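Local coordinates for protein histidinol dehydrogenase (Elizabethkingia anophelis NUHP1, PDB 6AN0) that probably catalyses the zinc-dependent, two-step oxidation of L-histidinol to L-histidine with NAD as the electron acceptor, the last step of histidine biosynthesis, at residues I24-Q29 and D269-L274; A233-A238 and N370-T375; P240-V245 and N325-E330; I346-S351 and Y378-S383. All coordinates share one frame; numbering follows the deposited sequence. Where two conformers were deposited one is given.

Contact 1: residues I24-Q29 and D269-L274; sequences IQRPVQ and DSQVIL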
loop_
_atom_site.group_PDB
_atom_site.type_symbol
_atom_site.label_atom_id
_atom_site.label_comp_id
_atom_site.label_asym_id
_atom_site.label_seq_id
_atom_site.Cartn_x
_atom_site.Cartn_y
_atom_site.Cartn_z
ATOM N N ILE A 24 -2.812 20.360 -16.671
ATOM C CA ILE A 24 -3.076 19.352 -15.644
ATOM C C ILE A 24 -2.420 19.683 -14.309
ATOM O O ILE A 24 -2.582 18.926 -13.343
ATOM C CB ILE A 24 -2.618 17.951 -16.105
ATOM C CG1 ILE A 24 -1.140 17.967 -16.506
ATOM C CG2 ILE A 24 -3.483 17.452 -17.253
ATOM C CD1 ILE A 24 -0.620 16.616 -16.963
ATOM N N GLN A 25 -1.689 20.794 -14.217
ATOM C CA GLN A 25 -0.921 21.094 -13.014
ATOM C C GLN A 25 -1.818 21.545 -11.865
ATOM O O GLN A 25 -2.668 22.428 -12.027
ATOM C CB GLN A 25 0.117 22.176 -13.313
ATOM C CG GLN A 25 1.143 21.762 -14.339
ATOM C CD GLN A 25 1.992 20.605 -13.864
ATOM O OE1 GLN A 25 2.242 20.452 -12.665
ATOM N NE2 GLN A 25 2.434 19.774 -14.801
ATOM N N ARG A 26 -1.623 20.939 -10.696
ATOM C CA ARG A 26 -2.217 21.472 -9.487
ATOM C C ARG A 26 -1.505 22.767 -9.104
ATOM O O ARG A 26 -0.416 23.057 -9.610
ATOM C CB ARG A 26 -2.126 20.459 -8.346
ATOM C CG ARG A 26 -3.245 19.422 -8.338
ATOM C CD ARG A 26 -3.087 18.432 -9.477
ATOM N NE ARG A 26 -3.978 17.282 -9.326
ATOM C CZ ARG A 26 -4.020 16.265 -10.180
ATOM N NH1 ARG A 26 -3.226 16.275 -11.244
ATOM N NH2 ARG A 26 -4.858 15.248 -9.976
ATOM N N PRO A 27 -2.116 23.583 -8.243
ATOM C CA PRO A 27 -1.387 24.732 -7.698
ATOM C C PRO A 27 -0.181 24.257 -6.902
ATOM O O PRO A 27 -0.187 23.170 -6.317
ATOM C CB PRO A 27 -2.421 25.432 -6.805
ATOM C CG PRO A 27 -3.527 24.431 -6.604
ATOM C CD PRO A 27 -3.528 23.562 -7.817
ATOM N N VAL A 28 0.879 25.072 -6.916
ATOM C CA VAL A 28 2.095 24.708 -6.200
ATOM C C VAL A 28 1.783 24.576 -4.717
ATOM O O VAL A 28 0.844 25.194 -4.199
ATOM C CB VAL A 28 3.210 25.743 -6.439
ATOM C CG1 VAL A 28 3.616 25.768 -7.906
ATOM C CG2 VAL A 28 2.756 27.113 -5.994
ATOM N N GLN A 29 2.551 23.729 -4.033
ATOM C CA GLN A 29 2.431 23.558 -2.594
ATOM C C GLN A 29 3.605 24.222 -1.884
ATOM O O GLN A 29 4.618 24.560 -2.497
ATOM C CB GLN A 29 2.365 22.076 -2.218
ATOM C CG GLN A 29 1.161 21.368 -2.806
ATOM C CD GLN A 29 0.972 19.978 -2.241
ATOM O OE1 GLN A 29 0.360 19.803 -1.187
ATOM N NE2 GLN A 29 1.497 18.981 -2.938
ATOM N N ASP A 269 -6.821 25.822 -1.215
ATOM C CA ASP A 269 -5.889 25.063 -2.042
ATOM C C ASP A 269 -6.572 23.986 -2.884
ATOM O O ASP A 269 -5.894 23.299 -3.657
ATOM C CB ASP A 269 -4.803 24.424 -1.164
ATOM C CG ASP A 269 -3.856 25.449 -0.565
ATOM O OD1 ASP A 269 -3.677 26.519 -1.184
ATOM O OD2 ASP A 269 -3.286 25.184 0.516
ATOM N N SER A 270 -7.883 23.811 -2.746
ATOM C CA SER A 270 -8.625 22.894 -3.600
ATOM C C SER A 270 -8.543 23.345 -5.053
ATOM O O SER A 270 -8.263 24.507 -5.351
ATOM C CB SER A 270 -10.093 22.825 -3.183
ATOM O OG SER A 270 -10.251 22.208 -1.925
ATOM N N GLN A 271 -8.815 22.416 -5.963
ATOM C CA GLN A 271 -8.824 22.730 -7.383
ATOM C C GLN A 271 -9.994 22.023 -8.043
ATOM O O GLN A 271 -10.278 20.857 -7.736
ATOM C CB GLN A 271 -7.520 22.305 -8.076
ATOM C CG GLN A 271 -7.471 22.708 -9.554
ATOM C CD GLN A 271 -6.167 22.334 -10.230
ATOM O OE1 GLN A 271 -5.768 21.176 -10.218
ATOM N NE2 GLN A 271 -5.489 23.326 -10.821
ATOM N N VAL A 272 -10.666 22.715 -8.957
ATOM C CA VAL A 272 -11.705 22.068 -9.750
ATOM C C VAL A 272 -11.390 22.249 -11.230
ATOM O O VAL A 272 -10.827 23.264 -11.658
ATOM C CB VAL A 272 -13.128 22.582 -9.410
ATOM C CG1 VAL A 272 -13.345 22.625 -7.893
ATOM C CG2 VAL A 272 -13.392 23.950 -10.037
ATOM N N ILE A 273 -11.753 21.235 -12.015
ATOM C CA ILE A 273 -11.548 21.222 -13.455
ATOM C C ILE A 273 -12.880 20.880 -14.096
ATOM O O ILE A 273 -13.491 19.867 -13.742
ATOM C CB ILE A 273 -10.483 20.188 -13.877
ATOM C CG1 ILE A 273 -9.168 20.424 -13.125
ATOM C CG2 ILE A 273 -10.264 20.245 -15.389
ATOM C CD1 ILE A 273 -8.438 21.652 -13.571
ATOM N N LEU A 274 -13.339 21.726 -15.020
ATOM C CA LEU A 274 -14.544 21.458 -15.804
ATOM C C LEU A 274 -14.156 21.265 -17.267
ATOM O O LEU A 274 -13.593 22.172 -17.890
ATOM C CB LEU A 274 -15.557 22.601 -15.659
ATOM C CG LEU A 274 -16.794 22.582 -16.572
ATOM C CD1 LEU A 274 -17.628 21.322 -16.351
ATOM C CD2 LEU A 274 -17.649 23.830 -16.358
#

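Contact 2: residues A233-A238 and N370-T375; sequences AIDMPA and NHTLPT. With EDO (1,2-ethanediol), chain D.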
loop_
_atom_site.group_PDB
_atom_site.type_symbol
_atom_site.label_atom_id
_atom_site.label_comp_id
_atom_site.label_asym_id
_atom_site.label_seq_id
_atom_site.Cartn_x
_atom_site.Cartn_y
_atom_site.Cartn_z
ATOM N N ALA A 233 3.101 1.935 9.059
ATOM C CA ALA A 233 2.529 2.119 7.728
ATOM C C ALA A 233 1.578 3.314 7.746
ATOM O O ALA A 233 1.027 3.660 8.787
ATOM C CB ALA A 233 1.785 0.858 7.266
ATOM N N ILE A 234 1.370 3.942 6.581
ATOM C CA ILE A 234 0.361 4.993 6.474
ATOM C C ILE A 234 -0.571 4.697 5.304
ATOM O O ILE A 234 -0.260 3.890 4.426
ATOM C CB ILE A 234 0.993 6.398 6.332
ATOM C CG1 ILE A 234 1.741 6.535 5.002
ATOM C CG2 ILE A 234 1.910 6.669 7.538
ATOM C CD1 ILE A 234 2.281 7.939 4.762
ATOM N N ASP A 235 -1.736 5.366 5.308
ATOM C CA ASP A 235 -2.772 5.044 4.322
ATOM C C ASP A 235 -2.357 5.464 2.919
ATOM O O ASP A 235 -2.346 4.642 1.993
ATOM C CB ASP A 235 -4.135 5.656 4.699
ATOM C CG ASP A 235 -4.074 7.129 5.130
ATOM O OD1 ASP A 235 -2.979 7.713 5.311
ATOM O OD2 ASP A 235 -5.179 7.696 5.317
ATOM N N MET A 236 -1.984 6.717 2.743
ATOM C CA MET A 236 -1.594 7.204 1.426
ATOM C C MET A 236 -0.973 8.586 1.585
ATOM O O MET A 236 -1.128 9.198 2.648
ATOM C CB MET A 236 -2.812 7.280 0.516
ATOM C CG MET A 236 -3.780 8.328 0.986
ATOM S SD MET A 236 -5.279 8.283 0.001
ATOM C CE MET A 236 -5.970 6.724 0.522
ATOM N N PRO A 237 -0.298 9.119 0.561
ATOM C CA PRO A 237 0.176 10.506 0.628
ATOM C C PRO A 237 -0.979 11.495 0.578
ATOM O O PRO A 237 -2.090 11.179 0.150
ATOM C CB PRO A 237 1.068 10.648 -0.611
ATOM C CG PRO A 237 1.284 9.273 -1.117
ATOM C CD PRO A 237 0.107 8.471 -0.699
ATOM N N ALA A 238 -0.696 12.723 0.998
ATOM C CA ALA A 238 -1.740 13.722 1.185
ATOM C C ALA A 238 -1.621 14.865 0.177
ATOM O O ALA A 238 -0.620 15.020 -0.534
ATOM C CB ALA A 238 -1.709 14.267 2.618
ATOM N N ASN A 370 -15.881 5.119 -0.073
ATOM C CA ASN A 370 -14.990 5.777 0.879
ATOM C C ASN A 370 -14.529 7.130 0.345
ATOM O O ASN A 370 -14.080 7.224 -0.798
ATOM C CB ASN A 370 -13.770 4.906 1.165
ATOM C CG ASN A 370 -13.206 5.172 2.528
ATOM O OD1 ASN A 370 -12.639 6.238 2.775
ATOM N ND2 ASN A 370 -13.404 4.225 3.442
ATOM N N HIS A 371 -14.612 8.171 1.175
ATOM C CA HIS A 371 -14.200 9.492 0.715
ATOM C C HIS A 371 -12.733 9.796 0.992
ATOM O O HIS A 371 -12.265 10.898 0.656
ATOM C CB HIS A 371 -15.130 10.591 1.288
ATOM C CG HIS A 371 -14.883 10.989 2.720
ATOM N ND1 HIS A 371 -15.873 11.563 3.492
ATOM C CD2 HIS A 371 -13.772 10.967 3.498
ATOM C CE1 HIS A 371 -15.389 11.858 4.687
ATOM N NE2 HIS A 371 -14.115 11.505 4.716
ATOM N N THR A 372 -11.996 8.862 1.605
ATOM C CA THR A 372 -10.564 9.055 1.883
ATOM C C THR A 372 -9.798 8.564 0.657
ATOM O O THR A 372 -9.549 7.363 0.495
ATOM C CB THR A 372 -10.151 8.329 3.158
ATOM O OG1 THR A 372 -11.011 8.742 4.225
ATOM C CG2 THR A 372 -8.730 8.723 3.558
ATOM N N LEU A 373 -9.428 9.502 -0.213
ATOM C CA LEU A 373 -9.067 9.233 -1.597
ATOM C C LEU A 373 -7.760 9.908 -1.987
ATOM O O LEU A 373 -7.412 10.959 -1.445
ATOM C CB LEU A 373 -10.171 9.724 -2.536
ATOM C CG LEU A 373 -11.516 9.020 -2.423
ATOM C CD1 LEU A 373 -12.606 9.883 -3.060
ATOM C CD2 LEU A 373 -11.425 7.680 -3.138
ATOM N N PRO A 374 -7.039 9.339 -2.957
ATOM C CA PRO A 374 -5.742 9.904 -3.374
ATOM C C PRO A 374 -5.925 11.150 -4.229
ATOM O O PRO A 374 -6.683 11.156 -5.206
ATOM C CB PRO A 374 -5.107 8.771 -4.189
ATOM C CG PRO A 374 -6.285 8.036 -4.745
ATOM C CD PRO A 374 -7.334 8.065 -3.644
ATOM N N THR A 375 -5.210 12.187 -3.872
ATOM C CA THR A 375 -5.325 13.494 -4.498
ATOM C C THR A 375 -3.982 13.881 -5.130
ATOM O O THR A 375 -2.983 13.162 -5.011
ATOM C CB THR A 375 -5.779 14.503 -3.447
ATOM O OG1 THR A 375 -6.384 15.632 -4.090
ATOM C CG2 THR A 375 -4.574 14.918 -2.641
HETATM C C1 EDO D . -5.121 2.855 0.412
HETATM O O1 EDO D . -5.285 1.431 0.428
HETATM C C2 EDO D . -4.930 3.248 1.871
HETATM O O2 EDO D . -3.921 2.391 2.385
#

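Contact 3: residues P240-V245 and N325-E330; sequences PSEVLV and NLYAPE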
loop_
_atom_site.group_PDB
_atom_site.type_symbol
_atom_site.label_atom_id
_atom_site.label_comp_id
_atom_site.label_asym_id
_atom_site.label_seq_id
_atom_site.Cartn_x
_atom_site.Cartn_y
_atom_site.Cartn_z
ATOM N N PRO A 240 -4.339 18.641 -1.252
ATOM C CA PRO A 240 -5.675 19.258 -1.260
ATOM C C PRO A 240 -6.648 18.490 -2.150
ATOM O O PRO A 240 -6.258 17.822 -3.109
ATOM C CB PRO A 240 -5.420 20.667 -1.814
ATOM C CG PRO A 240 -3.906 20.842 -1.834
ATOM C CD PRO A 240 -3.338 19.460 -1.954
ATOM N N SER A 241 -7.932 18.612 -1.830
ATOM C CA SER A 241 -8.950 17.872 -2.560
ATOM C C SER A 241 -9.262 18.543 -3.893
ATOM O O SER A 241 -8.922 19.706 -4.133
ATOM C CB SER A 241 -10.215 17.731 -1.722
ATOM O OG SER A 241 -10.635 18.991 -1.245
ATOM N N GLU A 242 -9.920 17.787 -4.769
ATOM C CA GLU A 242 -10.088 18.225 -6.151
ATOM C C GLU A 242 -11.233 17.452 -6.801
ATOM O O GLU A 242 -11.577 16.343 -6.380
ATOM C CB GLU A 242 -8.783 18.021 -6.933
ATOM C CG GLU A 242 -8.396 16.558 -6.911
ATOM C CD GLU A 242 -6.989 16.251 -7.364
ATOM O OE1 GLU A 242 -6.827 15.171 -7.975
ATOM O OE2 GLU A 242 -6.051 17.043 -7.082
ATOM N N VAL A 243 -11.832 18.052 -7.824
ATOM C CA VAL A 243 -12.810 17.355 -8.654
ATOM C C VAL A 243 -12.560 17.716 -10.112
ATOM O O VAL A 243 -12.156 18.835 -10.442
ATOM C CB VAL A 243 -14.282 17.673 -8.254
ATOM C CG1 VAL A 243 -14.638 19.139 -8.544
ATOM C CG2 VAL A 243 -15.265 16.744 -8.980
ATOM N N LEU A 244 -12.815 16.755 -10.993
ATOM C CA LEU A 244 -12.885 17.008 -12.422
ATOM C C LEU A 244 -14.251 16.540 -12.895
ATOM O O LEU A 244 -14.674 15.429 -12.560
ATOM C CB LEU A 244 -11.755 16.291 -13.172
ATOM C CG LEU A 244 -11.585 16.554 -14.674
ATOM C CD1 LEU A 244 -10.119 16.394 -15.060
ATOM C CD2 LEU A 244 -12.467 15.613 -15.524
ATOM N N VAL A 245 -14.951 17.407 -13.622
ATOM C CA VAL A 245 -16.272 17.119 -14.171
ATOM C C VAL A 245 -16.166 17.095 -15.688
ATOM O O VAL A 245 -15.540 17.977 -16.285
ATOM C CB VAL A 245 -17.311 18.169 -13.725
ATOM C CG1 VAL A 245 -18.705 17.837 -14.294
ATOM C CG2 VAL A 245 -17.330 18.296 -12.209
ATOM N N ASN A 325 -7.599 11.264 -17.765
ATOM C CA ASN A 325 -6.666 10.191 -17.434
ATOM C C ASN A 325 -5.255 10.729 -17.210
ATOM O O ASN A 325 -4.509 10.195 -16.377
ATOM C CB ASN A 325 -6.677 9.122 -18.535
ATOM C CG ASN A 325 -7.949 8.260 -18.523
ATOM O OD1 ASN A 325 -8.610 8.106 -17.491
ATOM N ND2 ASN A 325 -8.273 7.667 -19.674
ATOM N N LEU A 326 -4.881 11.795 -17.918
ATOM C CA LEU A 326 -3.602 12.454 -17.664
ATOM C C LEU A 326 -3.618 13.224 -16.343
ATOM O O LEU A 326 -2.596 13.294 -15.649
ATOM C CB LEU A 326 -3.260 13.399 -18.821
ATOM C CG LEU A 326 -2.993 12.760 -20.188
ATOM C CD1 LEU A 326 -2.669 13.820 -21.237
ATOM C CD2 LEU A 326 -1.877 11.750 -20.096
ATOM N N TYR A 327 -4.764 13.821 -15.988
ATOM C CA TYR A 327 -4.865 14.610 -14.758
ATOM C C TYR A 327 -4.930 13.719 -13.514
ATOM O O TYR A 327 -4.359 14.060 -12.465
ATOM C CB TYR A 327 -6.100 15.512 -14.838
ATOM C CG TYR A 327 -6.344 16.397 -13.629
ATOM C CD1 TYR A 327 -5.678 17.611 -13.478
ATOM C CD2 TYR A 327 -7.256 16.026 -12.651
ATOM C CE1 TYR A 327 -5.914 18.420 -12.374
ATOM C CE2 TYR A 327 -7.500 16.823 -11.550
ATOM C CZ TYR A 327 -6.827 18.021 -11.417
ATOM O OH TYR A 327 -7.073 18.814 -10.327
ATOM N N ALA A 328 -5.637 12.579 -13.612
ATOM C CA ALA A 328 -5.818 11.584 -12.549
ATOM C C ALA A 328 -6.513 12.210 -11.343
ATOM O O ALA A 328 -5.896 12.373 -10.278
ATOM C CB ALA A 328 -4.474 10.965 -12.153
ATOM N N PRO A 329 -7.797 12.551 -11.467
ATOM C CA PRO A 329 -8.476 13.326 -10.423
ATOM C C PRO A 329 -8.841 12.495 -9.196
ATOM O O PRO A 329 -9.135 11.299 -9.276
ATOM C CB PRO A 329 -9.747 13.823 -11.128
ATOM C CG PRO A 329 -10.046 12.713 -12.150
ATOM C CD PRO A 329 -8.669 12.269 -12.625
ATOM N N GLU A 330 -8.834 13.160 -8.038
ATOM C CA GLU A 330 -9.356 12.520 -6.829
ATOM C C GLU A 330 -10.820 12.102 -7.018
ATOM O O GLU A 330 -11.201 10.966 -6.710
ATOM C CB GLU A 330 -9.225 13.466 -5.636
ATOM C CG GLU A 330 -9.736 12.864 -4.340
ATOM C CD GLU A 330 -9.980 13.895 -3.257
ATOM O OE1 GLU A 330 -10.075 15.093 -3.580
ATOM O OE2 GLU A 330 -10.112 13.495 -2.083
#

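Contact 4: residues I346-S351 and Y378-S383; sequences ITSAGS and YARNYS. With EDO (1,2-ethanediol), chain G.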
loop_
_atom_site.group_PDB
_atom_site.type_symbol
_atom_site.label_atom_id
_atom_site.label_comp_id
_atom_site.label_asym_id
_atom_site.label_seq_id
_atom_site.Cartn_x
_atom_site.Cartn_y
_atom_site.Cartn_z
ATOM N N ILE A 346 -11.831 4.914 -18.467
ATOM C CA ILE A 346 -11.224 5.618 -17.338
ATOM C C ILE A 346 -10.087 4.772 -16.785
ATOM O O ILE A 346 -10.286 3.600 -16.445
ATOM C CB ILE A 346 -12.266 5.895 -16.249
ATOM C CG1 ILE A 346 -13.402 6.759 -16.786
ATOM C CG2 ILE A 346 -11.605 6.530 -15.014
ATOM C CD1 ILE A 346 -14.591 6.789 -15.853
ATOM N N THR A 347 -8.890 5.361 -16.667
ATOM C CA THR A 347 -7.753 4.584 -16.193
ATOM C C THR A 347 -7.176 5.058 -14.874
ATOM O O THR A 347 -6.566 4.241 -14.175
ATOM C CB THR A 347 -6.616 4.543 -17.231
ATOM O OG1 THR A 347 -6.215 5.872 -17.577
ATOM C CG2 THR A 347 -7.054 3.780 -18.488
ATOM N N SER A 348 -7.346 6.330 -14.512
ATOM C CA SER A 348 -6.952 6.826 -13.198
ATOM C C SER A 348 -8.009 7.795 -12.699
ATOM O O SER A 348 -8.266 8.816 -13.347
ATOM C CB SER A 348 -5.587 7.524 -13.228
ATOM O OG SER A 348 -4.546 6.623 -13.529
ATOM N N ALA A 349 -8.583 7.488 -11.534
ATOM C CA ALA A 349 -9.504 8.354 -10.809
ATOM C C ALA A 349 -9.739 7.732 -9.442
ATOM O O ALA A 349 -9.847 6.513 -9.331
ATOM C CB ALA A 349 -10.838 8.516 -11.553
ATOM N N GLY A 350 -9.814 8.559 -8.401
ATOM C CA GLY A 350 -10.015 7.996 -7.073
ATOM C C GLY A 350 -11.407 7.404 -6.910
ATOM O O GLY A 350 -11.563 6.253 -6.489
ATOM N N SER A 351 -12.431 8.191 -7.230
ATOM C CA SER A 351 -13.825 7.762 -7.162
ATOM C C SER A 351 -14.602 8.438 -8.286
ATOM O O SER A 351 -14.334 9.598 -8.608
ATOM C CB SER A 351 -14.433 8.099 -5.789
ATOM O OG SER A 351 -15.653 7.401 -5.592
ATOM N N TYR A 378 -2.070 11.332 -7.101
ATOM C CA TYR A 378 -1.797 10.019 -6.533
ATOM C C TYR A 378 -2.814 8.969 -6.949
ATOM O O TYR A 378 -2.621 7.790 -6.636
ATOM C CB TYR A 378 -1.710 10.111 -5.012
ATOM C CG TYR A 378 -0.379 10.702 -4.585
ATOM C CD1 TYR A 378 0.808 10.003 -4.795
ATOM C CD2 TYR A 378 -0.302 11.961 -4.014
ATOM C CE1 TYR A 378 2.028 10.527 -4.421
ATOM C CE2 TYR A 378 0.933 12.508 -3.643
ATOM C CZ TYR A 378 2.089 11.776 -3.850
ATOM O OH TYR A 378 3.310 12.291 -3.484
ATOM N N ALA A 379 -3.879 9.346 -7.660
ATOM C CA ALA A 379 -4.728 8.307 -8.230
ATOM C C ALA A 379 -3.996 7.512 -9.311
ATOM O O ALA A 379 -4.482 6.443 -9.704
ATOM C CB ALA A 379 -6.025 8.911 -8.789
ATOM N N ARG A 380 -2.820 7.980 -9.763
ATOM C CA ARG A 380 -2.012 7.186 -10.684
ATOM C C ARG A 380 -1.440 5.933 -10.037
ATOM O O ARG A 380 -1.084 4.992 -10.758
ATOM C CB ARG A 380 -0.837 8.011 -11.234
ATOM C CG ARG A 380 -1.297 9.223 -12.011
ATOM C CD ARG A 380 -0.129 10.075 -12.518
ATOM N NE ARG A 380 -0.640 11.321 -13.101
ATOM C CZ ARG A 380 -0.405 12.534 -12.609
ATOM N NH1 ARG A 380 0.356 12.670 -11.533
ATOM N NH2 ARG A 380 -0.921 13.615 -13.199
ATOM N N ASN A 381 -1.269 5.919 -8.711
ATOM C CA ASN A 381 -0.556 4.809 -8.099
ATOM C C ASN A 381 -1.090 4.385 -6.744
ATOM O O ASN A 381 -0.514 3.475 -6.141
ATOM C CB ASN A 381 0.967 5.117 -8.005
ATOM C CG ASN A 381 1.291 6.556 -7.518
ATOM O OD1 ASN A 381 0.436 7.276 -7.022
ATOM N ND2 ASN A 381 2.550 6.946 -7.656
ATOM N N TYR A 382 -2.182 4.970 -6.265
ATOM C CA TYR A 382 -2.822 4.534 -5.031
ATOM C C TYR A 382 -4.315 4.395 -5.253
ATOM O O TYR A 382 -4.872 4.992 -6.176
ATOM C CB TYR A 382 -2.606 5.536 -3.873
ATOM C CG TYR A 382 -1.185 5.631 -3.382
ATOM C CD1 TYR A 382 -0.775 4.919 -2.249
ATOM C CD2 TYR A 382 -0.254 6.439 -4.038
ATOM C CE1 TYR A 382 0.542 5.013 -1.770
ATOM C CE2 TYR A 382 1.058 6.533 -3.579
ATOM C CZ TYR A 382 1.448 5.814 -2.449
ATOM O OH TYR A 382 2.741 5.901 -1.976
ATOM N N SER A 383 -4.963 3.648 -4.352
ATOM C CA SER A 383 -6.416 3.546 -4.283
ATOM C C SER A 383 -6.943 4.376 -3.120
ATOM O O SER A 383 -6.205 4.755 -2.213
ATOM C CB SER A 383 -6.879 2.088 -4.090
ATOM O OG SER A 383 -6.352 1.216 -5.078
HETATM C C1 EDO G . 2.498 11.677 -7.831
HETATM O O1 EDO G . 1.612 12.802 -7.863
HETATM C C2 EDO G . 1.876 10.510 -8.593
HETATM O O2 EDO G . 2.054 10.732 -9.998
HETATM O O HOH W 1 -7.112 5.484 -10.033
HETATM O O HOH W 2 -7.347 5.441 -7.285
#

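Contact 1: residues I24-Q29 and D269-L274
Q271 stands out from its strand as a straight rod, CG anti to the backbone N (chi1 -176°) and the chain extended beyond it, so that its amide reaches the irregular 24-29 segment end on. There NE2 donates to the backbone O of Q25 at 3.2 Å. The bond is nearly straight (170°) and lies in the amide plane of Q271, meeting a lone pair of the carbonyl. P27 crosses this rod obliquely, its CD 3.6 Å from Q271 NE2, while its CG rests 3.9 Å from the backbone O of D269. On the other branch of the amide, R26 CG lies 3.6 Å from Q271 OE1; the two side chains cross at about a right angle, with guanidinium and amide planes 45° apart. The bend of R26 at chi2 carries its guanidinium on to a salt bridge with E242 and a hydrogen bond with the backbone O of Y327. The contact ties the loop after helix 20-23 to strand 271-276 of the parallel sheet. Since Q271 OE1 is also bonded to the Y327 hydroxyl and NE2 to the backbone O of Q308, both ends of the amide are engaged, which fixes the flip of this neutral link.

Contact 2: residues A233-A238 and N370-T375
Apolar and sulfur packing carries most of the contact, and M236 is its centre. CG sits in the crowded position between backbone N and carbonyl carbon (chi1 67°), the chain then runs straight, and a bend at chi3 (69°) turns the methyl along the opposing backbone. SD settles against the peptide joining L373 and P374, 3.6 Å from P374 N, and CE comes 3.6 Å from the backbone O of T372. The P374 ring adds its CD at 4.2 Å from M236 SD. Further along, T375 CG2 lies 4.1 Å from A238 C. This packing joins the segment leaving strand 233-234 of the mixed sheet to the long loop between helix 360-365 and strand 391-399, a loop whose L373 side chain reaches the predicted proton acceptors E330 and H331. Hydrogen bonds shape each segment separately. N370 OD1 accepts from the backbone N of T372 at 2.9 Å, in the carbonyl plane and on a lone pair, closing an Asx turn. T372, whose N-H closes this turn, brings its methyl CG2 to 4.1 Å from D235 OD2, the side chains crossing at about a right angle. The D235 carboxylate is held by a salt bridge to K224 and by the backbone N of G214. A bound 1,2-ethanediol, probably from the crystallisation liquor, donates through O2 to the backbone O of D235 at 2.8 Å.

Contact 3: residues P240-V245 and N325-E330
S241, a predicted substrate-binding residue, leads into strand 242-247 and brings its CB within 3.2 Å of E330 OE1; its hydroxyl is hydrogen-bonded to Q263. The next peptide gives the first of two reciprocal bonds: the backbone N of E242 donates to E330 OE1 at 2.9 Å, meeting that oxygen nearly along its C-O axis. E330, with CG anti to the backbone N (chi1 -179°) and an extended chain, lays its carboxylate alongside the start of the strand. E242 answers in the other direction. Its CG takes the crowded position between backbone N and carbonyl carbon (chi1 59°), the chain beyond is extended, and OE1 accepts from the backbone N of E330 at 2.8 Å through its anti lone pair. The side chains cross obliquely, E242 CG to E330 CB 3.4 Å, with carboxylate planes 77° apart. E242 lies in the parallel sheet, where strand 242-247 neighbours strand 331-335; E330 directly precedes the latter, and A328, with positive phi, ends the run of helix 317-327. E330 is a predicted proton acceptor, and the bond from E242 N would be expected to stabilise its charged form. The carboxylate of E242 is paired with R26 and bonded to the backbone N of N376, which should temper the repulsion between the two acids. The E242 and Y327 side chains meet tip to tip, and the Y327 hydroxyl is bonded to Q271. Farther on, L244 and Y327 slide past each other in opposite directions, L244 CD1 to Y327 CD2 3.8 Å. L244 CB packs on P329 CB at 3.8 Å.

Contact 4: residues I346-S351 and Y378-S383
With chi1 at -66°, S348 holds its OG beside the backbone N and anti to the carbonyl carbon, facing the short 3-10 turn 378-380; R380 leaves the backbone away from 346-351 and runs extended from CG to NE. The turn packs against the loop entering strand 351-354 of the parallel sheet, at the subunit interface, where S351 continues the sheet into a strand of the second subunit. S348 OG comes 3.8 Å from the backbone O of A379 and 3.9 Å from R380 CA; its own polar partner is K392 of the second subunit. The A379 methyl points at the opposite backbone, CB lying 3.8 Å from G350 N, where glycine presents bare main chain. Water 1 joins the segments, accepting from the backbone N of A349 at 2.9 Å and donating to the backbone O of A379. Y378 O accepts from the N of both N381 and Y382. R380 NH2 is hydrogen-bonded to the backbone O of L326. R380 NH1 donates to O2 of a 1,2-ethanediol at 3.0 Å, while C1 of that molecule sits over one face of the Y378 ring, 3.6 Å from CE1.

Contacts 1 and 3 share the parallel sheet through its adjacent strands 271-276 and 242-247, their centres only 8 Å apart, and R26 and Y327 join them. Contact 4 lies 9 Å from contact 3 between centres, at the entry to strand 351-354, the edge strand within this chain, which the second subunit extends; G350 N bonds it to P329 O. Contact 2, centred 11 Å from contact 4 and about 17 Å from contact 1, sits near the centre of the chain beside the mixed sheet. Along the chain, contact 3 falls within the span of contact 2, whereas contact 1 crosses both and closes before contact 4 opens. Contacts 1, 2 and 4 each bring a residue close to E330, a predicted proton acceptor in contact 3.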